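Side-chain contacts in Ets DNA-binding protein pokkuri (Drosophila melanogaster, PDB 1SV0), which represses transcription as an Ets-family DNA-binding protein that restrains photoreceptor development, and is represented here by its SAM (Pointed) domain: residues S5-S8 against L12-R15; D37-N42 against G55-G60; R45-T50 against N67-L72. The protein carries 1 engineered substitution. All coordinates share one frame; numbering follows the deposited sequence.

Interaction 1. Residues S5-S8 against L12-R15; sequences SLPS and LWSR
Leu6 and Pro7, in the extended N-terminal arm of the SAM (Pointed) domain, pack against the indole of Trp13, which lies just ahead of helix 15-28. The polar part of the contact is one hydrogen bond: Trp13 NE1 donates to Pro7 O over 2.8 Å, with an N-H...O angle of 160°. The oxygen lies near the ring plane, at the indole edge, and the bond satisfies the single N-H of a buried side chain. Chi1 of Trp13 (-70°) sets CG opposite the carbonyl carbon, and this swings the indole back toward the arm.

Two side chains make the apolar part. Leu6 CD2 sits over one face toward the rim, 3.9 Å from Trp13 CZ2, while Leu6 CB comes within 4.0 Å of Trp13 NE1. Pro7 reaches the CD1 corner of the indole with CG and CD, the two side chains meeting at a slant; the modelled CG approach is too short to be reliable. With an alanine here in place of Trp13, Pro7 O would probably lose its N-H donor and Leu6 the flat face it rests on.

Elsewhere the indole meets the ring of Phe21 and touches Leu69 and Leu72 of helix 62-77, so the arm is joined to the domain core through it. The next residue, Ser14, is the N-cap of helix 15-28: its OG caps a helical backbone N, and its own N is bonded to Asp17 OD2.

Interaction 2. Residues D37-N42 against G55-G60; sequences DLFQMN and GHRCPG
The loop that leads into helix 43-46 is joined to the C-terminal end of helix 51-57 in this SAM domain chiefly through Arg57, whose side chain runs past Leu38, Phe39 and Met41. Its aliphatic part does most of the touching. Arg57 CB approaches the far end of the Phe39 ring, 3.3 Å from CZ, and the ring and guanidinium planes stand 41° apart. Arg57 CG meets Leu38 CB at 3.5 Å, and Leu38 CD1 reaches the backbone as well, 3.8 Å from Arg57 O. A bend at chi2 of Arg57 (122°, far from a staggered value) turns the rest of the chain along the loop. There NE makes a weak hydrogen bond of 3.4 Å to Leu38 O, which lies at the guanidinium edge, near its plane. Farther out, Met41 comes from the opposite direction and sets CE 3.9 Å from Arg57 NH2.

Asp53 offers a long, weak ion pair to Arg57 NH1, while the engineered Arg45 brings a like charge close to NH2. Just beyond the helix, Gly60 O accepts a hydrogen bond from Arg60 of the Mae chain, so 55-60 also borders the partner domain. Phe39 also packs on Leu22 of helix 15-28 and Met41 on Leu49, so the 37-42 loop links helix 15-28 to the end of helix 51-57.

Interaction 3. Residues R45-T50 against N67-L72; sequences RLCLLT and NVLQML. Engineered in segment 45-50: Arg45 (natural residue Ala).
Leu69 and Gln70, in the long C-terminal helix 62-77 of the SAM domain, face Leu46 and Cys47 of the type I turn from Leu46 to Leu49. At the start of 67-72 the helix looks elsewhere: Asn67 packs on Met56 of the Mae chain and Val68 on Leu51 of that chain.

Leu69 is the residue that enters the contact. CG stands anti to the backbone N (chi1 -179°), which carries both methyls out toward the turn. Its CD2 presses on the branch point of Leu46, 3.4 Å from CG and 3.6 Å from Leu46 CD2, the first of these being tighter than usual for carbons. The two leucines cross at a slant. The other methyl, CD1, lies 4.0 Å from Cys47 SG, while CD2 also comes 4.0 Å from Cys47 CA, so Leu69 touches two successive residues of the turn. Phe54 of helix 51-57 meets both leucines, and Pro10 touches Leu69 and Cys47.

Gln70 lies at the border of this patch. Its chain folds back at chi2 (13°), and NE2 bonds to His66 O one turn earlier in its own helix. OE1 stands 4.0 Å from Cys47 O, two acceptors facing each other with no bond between them.

No hydrogen bond or salt bridge spans these segments: the helix and the turn are held by the fit of leucine methyls and a thiol, with the one amide nearby tied to its own helix.

How the interactions relate
The three contacts belong to one SAM domain and touch one another. Trp13 of interaction 1 reaches interaction 3, its CH2 lying 3.9 Å from Leu72 CD2 and its CZ3 4.0 Å from Leu69 CD1. Interactions 2 and 3, with centres about 12 Å apart, alternate along the chain and share a border: Phe39 CD2 lies 4.0 Å from Leu46 CD1, and Met41 SD comes 3.6 Å from Leu46 N. Interactions 1 and 2 lie on opposite sides of the chain's centre, their centres about 18 Å apart, yet Arg15 CG still packs 3.5 Å from Met41 C. Unlike the other two, interaction 1 has no neighbour on the Mae chain.

Interaction 1. Residues S5-S8 against L12-R15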
loop_
_atom_site.group_PDB
_atom_site.type_symbol
_atom_site.label_atom_id
_atom_site.label_comp_id
_atom_site.label_asym_id
_atom_site.label_seq_id
_atom_site.Cartn_x
_atom_site.Cartn_y
_atom_site.Cartn_z
ATOM N N SER A 5 3.620 21.674 -3.982
ATOM C CA SER A 5 4.913 22.274 -3.693
ATOM C C SER A 5 6.055 21.379 -4.170
ATOM O O SER A 5 7.117 21.868 -4.549
ATOM C CB SER A 5 5.052 22.512 -2.186
ATOM O OG SER A 5 3.982 23.305 -1.698
ATOM N N LEU A 6 5.832 20.068 -4.142
ATOM C CA LEU A 6 6.848 19.108 -4.569
ATOM C C LEU A 6 7.053 19.118 -6.076
ATOM O O LEU A 6 6.088 19.103 -6.835
ATOM C CB LEU A 6 6.449 17.693 -4.144
ATOM C CG LEU A 6 6.965 17.131 -2.815
ATOM C CD1 LEU A 6 6.737 18.122 -1.690
ATOM C CD2 LEU A 6 6.255 15.812 -2.531
ATOM N N PRO A 7 8.317 19.147 -6.533
ATOM C CA PRO A 7 8.544 19.147 -7.981
ATOM C C PRO A 7 8.063 17.830 -8.583
ATOM O O PRO A 7 8.062 16.795 -7.909
ATOM C CB PRO A 7 10.054 19.351 -8.099
ATOM C CG PRO A 7 10.584 18.814 -6.835
ATOM C CD PRO A 7 9.587 19.276 -5.803
ATOM N N SER A 8 7.642 17.881 -9.844
ATOM C CA SER A 8 7.121 16.714 -10.547
ATOM C C SER A 8 8.073 15.524 -10.604
ATOM O O SER A 8 7.657 14.379 -10.427
ATOM C CB SER A 8 6.722 17.103 -11.973
ATOM O OG SER A 8 7.857 17.495 -12.721
ATOM N N LEU A 12 14.485 15.113 -8.326
ATOM C CA LEU A 12 14.941 16.464 -8.019
ATOM C C LEU A 12 14.540 16.909 -6.610
ATOM O O LEU A 12 14.813 18.037 -6.208
ATOM C CB LEU A 12 14.380 17.450 -9.047
ATOM C CG LEU A 12 14.700 17.141 -10.514
ATOM C CD1 LEU A 12 14.123 18.227 -11.402
ATOM C CD2 LEU A 12 16.204 17.044 -10.711
ATOM N N TRP A 13 13.904 16.021 -5.857
ATOM C CA TRP A 13 13.470 16.365 -4.506
ATOM C C TRP A 13 14.596 16.640 -3.529
ATOM O O TRP A 13 15.639 15.992 -3.561
ATOM C CB TRP A 13 12.587 15.256 -3.915
ATOM C CG TRP A 13 11.248 15.136 -4.558
ATOM C CD1 TRP A 13 10.659 16.037 -5.401
ATOM C CD2 TRP A 13 10.302 14.075 -4.380
ATOM N NE1 TRP A 13 9.405 15.602 -5.759
ATOM C CE2 TRP A 13 9.161 14.401 -5.143
ATOM C CE3 TRP A 13 10.309 12.879 -3.647
ATOM C CZ2 TRP A 13 8.032 13.577 -5.194
ATOM C CZ3 TRP A 13 9.181 12.054 -3.701
ATOM C CH2 TRP A 13 8.062 12.411 -4.468
ATOM N N SER A 14 14.369 17.611 -2.652
ATOM C CA SER A 14 15.331 17.954 -1.612
ATOM C C SER A 14 15.078 16.932 -0.501
ATOM O O SER A 14 14.165 16.112 -0.620
ATOM C CB SER A 14 15.046 19.360 -1.080
ATOM O OG SER A 14 13.768 19.407 -0.456
ATOM N N ARG A 15 15.867 16.971 0.570
ATOM C CA ARG A 15 15.651 16.039 1.674
ATOM C C ARG A 15 14.283 16.295 2.307
ATOM O O ARG A 15 13.557 15.353 2.639
ATOM C CB ARG A 15 16.730 16.187 2.753
ATOM C CG ARG A 15 18.048 15.502 2.425
ATOM C CD ARG A 15 18.973 15.491 3.636
ATOM N NE ARG A 15 20.138 14.629 3.434
ATOM C CZ ARG A 15 21.022 14.330 4.383
ATOM N NH1 ARG A 15 20.882 14.827 5.607
ATOM N NH2 ARG A 15 22.044 13.525 4.112
#

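Interaction 2. Residues D37-N42 against G55-G60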
loop_
_atom_site.group_PDB
_atom_site.type_symbol
_atom_site.label_atom_id
_atom_site.label_comp_id
_atom_site.label_asym_id
_atom_site.label_seq_id
_atom_site.Cartn_x
_atom_site.Cartn_y
_atom_site.Cartn_z
ATOM N N ASP A 37 14.409 8.336 10.371
ATOM C CA ASP A 37 15.868 8.367 10.455
ATOM C C ASP A 37 16.438 7.561 9.290
ATOM O O ASP A 37 17.554 7.811 8.838
ATOM C CB ASP A 37 16.367 7.760 11.771
ATOM C CG ASP A 37 16.107 8.653 12.965
ATOM O OD1 ASP A 37 16.422 9.854 12.873
ATOM O OD2 ASP A 37 15.601 8.157 13.996
ATOM N N LEU A 38 15.658 6.595 8.807
ATOM C CA LEU A 38 16.083 5.739 7.701
ATOM C C LEU A 38 15.899 6.395 6.330
ATOM O O LEU A 38 16.349 5.856 5.316
ATOM C CB LEU A 38 15.303 4.418 7.733
ATOM C CG LEU A 38 15.285 3.648 9.057
ATOM C CD1 LEU A 38 14.397 2.415 8.939
ATOM C CD2 LEU A 38 16.706 3.252 9.431
ATOM N N PHE A 39 15.247 7.555 6.295
ATOM C CA PHE A 39 15.011 8.242 5.032
ATOM C C PHE A 39 15.573 9.661 4.938
ATOM O O PHE A 39 14.989 10.522 4.272
ATOM C CB PHE A 39 13.508 8.280 4.721
ATOM C CG PHE A 39 12.900 6.923 4.470
ATOM C CD1 PHE A 39 12.343 6.191 5.514
ATOM C CD2 PHE A 39 12.906 6.371 3.191
ATOM C CE1 PHE A 39 11.793 4.919 5.289
ATOM C CE2 PHE A 39 12.362 5.106 2.954
ATOM C CZ PHE A 39 11.802 4.377 4.011
ATOM N N GLN A 40 16.697 9.916 5.599
ATOM C CA GLN A 40 17.302 11.241 5.538
ATOM C C GLN A 40 18.172 11.292 4.291
ATOM O O GLN A 40 19.385 11.104 4.362
ATOM C CB GLN A 40 18.151 11.501 6.784
ATOM C CG GLN A 40 17.350 11.519 8.076
ATOM C CD GLN A 40 16.236 12.547 8.056
ATOM O OE1 GLN A 40 16.461 13.719 7.742
ATOM N NE2 GLN A 40 15.028 12.118 8.402
ATOM N N MET A 41 17.541 11.550 3.150
ATOM C CA MET A 41 18.246 11.600 1.877
ATOM C C MET A 41 17.456 12.424 0.865
ATOM O O MET A 41 16.253 12.628 1.025
ATOM C CB MET A 41 18.426 10.179 1.340
ATOM C CG MET A 41 17.100 9.472 1.072
ATOM S SD MET A 41 17.253 7.758 0.563
ATOM C CE MET A 41 17.705 7.007 2.099
ATOM N N ASN A 42 18.128 12.892 -0.185
ATOM C CA ASN A 42 17.454 13.674 -1.207
ATOM C C ASN A 42 16.714 12.770 -2.197
ATOM O O ASN A 42 16.807 11.543 -2.130
ATOM C CB ASN A 42 18.457 14.554 -1.954
ATOM C CG ASN A 42 19.580 13.754 -2.589
ATOM O OD1 ASN A 42 19.391 12.604 -2.984
ATOM N ND2 ASN A 42 20.756 14.369 -2.702
ATOM N N GLY A 55 11.864 -2.284 1.399
ATOM C CA GLY A 55 11.318 -3.335 2.237
ATOM C C GLY A 55 11.947 -3.346 3.614
ATOM O O GLY A 55 11.255 -3.517 4.616
ATOM N N HIS A 56 13.261 -3.157 3.665
ATOM C CA HIS A 56 13.976 -3.150 4.936
ATOM C C HIS A 56 13.620 -1.934 5.791
ATOM O O HIS A 56 13.492 -2.049 7.009
ATOM C CB HIS A 56 15.486 -3.183 4.696
ATOM C CG HIS A 56 15.961 -4.409 3.980
ATOM N ND1 HIS A 56 15.496 -5.674 4.278
ATOM C CD2 HIS A 56 16.887 -4.571 3.003
ATOM C CE1 HIS A 56 16.115 -6.558 3.516
ATOM N NE2 HIS A 56 16.964 -5.915 2.734
ATOM N N ARG A 57 13.464 -0.777 5.150
ATOM C CA ARG A 57 13.125 0.470 5.846
ATOM C C ARG A 57 11.648 0.603 6.213
ATOM O O ARG A 57 11.292 1.390 7.089
ATOM C CB ARG A 57 13.525 1.682 5.000
ATOM C CG ARG A 57 14.968 2.114 5.138
ATOM C CD ARG A 57 15.674 2.092 3.805
ATOM N NE ARG A 57 16.900 2.879 3.825
ATOM C CZ ARG A 57 17.915 2.688 2.992
ATOM N NH1 ARG A 57 17.848 1.728 2.078
ATOM N NH2 ARG A 57 18.995 3.457 3.067
ATOM N N CYS A 58 10.793 -0.143 5.524
ATOM C CA CYS A 58 9.359 -0.108 5.787
ATOM C C CYS A 58 8.801 -1.505 5.585
ATOM O O CYS A 58 8.215 -1.806 4.546
ATOM C CB CYS A 58 8.654 0.867 4.839
ATOM S SG CYS A 58 6.860 0.971 5.093
ATOM N N PRO A 59 8.986 -2.384 6.580
ATOM C CA PRO A 59 8.490 -3.754 6.483
ATOM C C PRO A 59 6.969 -3.769 6.399
ATOM O O PRO A 59 6.288 -3.101 7.178
ATOM C CB PRO A 59 9.013 -4.395 7.765
ATOM C CG PRO A 59 8.940 -3.263 8.734
ATOM C CD PRO A 59 9.513 -2.113 7.929
ATOM N N GLY A 60 6.438 -4.523 5.445
ATOM C CA GLY A 60 4.999 -4.591 5.298
ATOM C C GLY A 60 4.444 -3.723 4.183
ATOM O O GLY A 60 3.427 -4.074 3.593
#

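Interaction 3. Residues R45-T50 against N67-L72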
loop_
_atom_site.group_PDB
_atom_site.type_symbol
_atom_site.label_atom_id
_atom_site.label_comp_id
_atom_site.label_asym_id
_atom_site.label_seq_id
_atom_site.Cartn_x
_atom_site.Cartn_y
_atom_site.Cartn_z
ATOM N N ARG A 45 18.759 9.987 -4.312
ATOM C CA ARG A 45 19.051 8.718 -3.661
ATOM C C ARG A 45 17.787 7.921 -3.342
ATOM O O ARG A 45 17.781 6.693 -3.454
ATOM C CB ARG A 45 19.860 8.949 -2.380
ATOM C CG ARG A 45 20.426 7.678 -1.786
ATOM C CD ARG A 45 20.946 7.903 -0.373
ATOM N NE ARG A 45 21.154 6.635 0.321
ATOM C CZ ARG A 45 21.275 6.512 1.639
ATOM N NH1 ARG A 45 21.211 7.586 2.418
ATOM N NH2 ARG A 45 21.451 5.313 2.178
ATOM N N LEU A 46 16.717 8.606 -2.943
ATOM C CA LEU A 46 15.473 7.903 -2.637
ATOM C C LEU A 46 15.088 7.078 -3.857
ATOM O O LEU A 46 14.727 5.907 -3.745
ATOM C CB LEU A 46 14.329 8.882 -2.329
ATOM C CG LEU A 46 12.986 8.219 -1.958
ATOM C CD1 LEU A 46 13.101 7.589 -0.578
ATOM C CD2 LEU A 46 11.858 9.241 -1.972
ATOM N N CYS A 47 15.189 7.696 -5.029
ATOM C CA CYS A 47 14.818 7.034 -6.269
ATOM C C CYS A 47 15.737 5.893 -6.691
ATOM O O CYS A 47 15.418 5.161 -7.618
ATOM C CB CYS A 47 14.709 8.067 -7.396
ATOM S SG CYS A 47 13.336 9.218 -7.183
ATOM N N LEU A 48 16.868 5.744 -6.010
ATOM C CA LEU A 48 17.806 4.677 -6.333
ATOM C C LEU A 48 17.624 3.470 -5.424
ATOM O O LEU A 48 18.207 2.414 -5.664
ATOM C CB LEU A 48 19.254 5.188 -6.258
ATOM C CG LEU A 48 19.802 5.783 -7.565
ATOM C CD1 LEU A 48 18.826 6.796 -8.114
ATOM C CD2 LEU A 48 21.167 6.424 -7.330
ATOM N N LEU A 49 16.812 3.619 -4.381
ATOM C CA LEU A 49 16.570 2.506 -3.469
ATOM C C LEU A 49 15.858 1.387 -4.212
ATOM O O LEU A 49 14.900 1.631 -4.942
ATOM C CB LEU A 49 15.710 2.943 -2.277
ATOM C CG LEU A 49 16.342 3.905 -1.270
ATOM C CD1 LEU A 49 15.377 4.122 -0.108
ATOM C CD2 LEU A 49 17.666 3.333 -0.767
ATOM N N THR A 50 16.343 0.164 -4.028
ATOM C CA THR A 50 15.753 -1.007 -4.660
ATOM C C THR A 50 14.511 -1.365 -3.871
ATOM O O THR A 50 14.311 -0.869 -2.762
ATOM C CB THR A 50 16.702 -2.219 -4.605
ATOM O OG1 THR A 50 16.864 -2.632 -3.243
ATOM C CG2 THR A 50 18.062 -1.856 -5.179
ATOM N N ASN A 67 6.918 1.236 -5.498
ATOM C CA ASN A 67 6.171 1.298 -6.742
ATOM C C ASN A 67 5.539 2.659 -6.972
ATOM O O ASN A 67 5.543 3.163 -8.097
ATOM C CB ASN A 67 5.124 0.188 -6.790
ATOM C CG ASN A 67 5.759 -1.177 -6.920
ATOM O OD1 ASN A 67 6.798 -1.317 -7.565
ATOM N ND2 ASN A 67 5.145 -2.191 -6.320
ATOM N N VAL A 68 5.015 3.269 -5.916
ATOM C CA VAL A 68 4.413 4.585 -6.069
ATOM C C VAL A 68 5.475 5.567 -6.551
ATOM O O VAL A 68 5.245 6.341 -7.484
ATOM C CB VAL A 68 3.832 5.107 -4.746
ATOM C CG1 VAL A 68 3.451 6.573 -4.896
ATOM C CG2 VAL A 68 2.609 4.289 -4.366
ATOM N N LEU A 69 6.637 5.535 -5.908
ATOM C CA LEU A 69 7.723 6.429 -6.285
ATOM C C LEU A 69 8.122 6.202 -7.743
ATOM O O LEU A 69 8.225 7.154 -8.512
ATOM C CB LEU A 69 8.928 6.210 -5.365
ATOM C CG LEU A 69 10.167 7.076 -5.599
ATOM C CD1 LEU A 69 9.772 8.545 -5.534
ATOM C CD2 LEU A 69 11.244 6.749 -4.539
ATOM N N GLN A 70 8.347 4.947 -8.119
ATOM C CA GLN A 70 8.723 4.621 -9.497
ATOM C C GLN A 70 7.666 5.184 -10.457
ATOM O O GLN A 70 7.993 5.729 -11.514
ATOM C CB GLN A 70 8.816 3.104 -9.682
ATOM C CG GLN A 70 10.191 2.449 -9.477
ATOM C CD GLN A 70 11.235 3.334 -8.811
ATOM O OE1 GLN A 70 12.038 3.976 -9.486
ATOM N NE2 GLN A 70 11.229 3.364 -7.481
ATOM N N MET A 71 6.397 5.049 -10.087
ATOM C CA MET A 71 5.314 5.554 -10.928
ATOM C C MET A 71 5.355 7.065 -11.085
ATOM O O MET A 71 5.078 7.582 -12.167
ATOM C CB MET A 71 3.959 5.127 -10.373
ATOM C CG MET A 71 3.680 3.653 -10.577
ATOM S SD MET A 71 4.007 3.206 -12.295
ATOM C CE MET A 71 2.453 3.723 -13.082
ATOM N N LEU A 72 5.701 7.771 -10.011
ATOM C CA LEU A 72 5.791 9.225 -10.058
ATOM C C LEU A 72 6.876 9.649 -11.042
ATOM O O LEU A 72 6.747 10.674 -11.718
ATOM C CB LEU A 72 6.098 9.789 -8.665
ATOM C CG LEU A 72 4.909 10.024 -7.714
ATOM C CD1 LEU A 72 3.915 8.887 -7.810
ATOM C CD2 LEU A 72 5.416 10.175 -6.289
#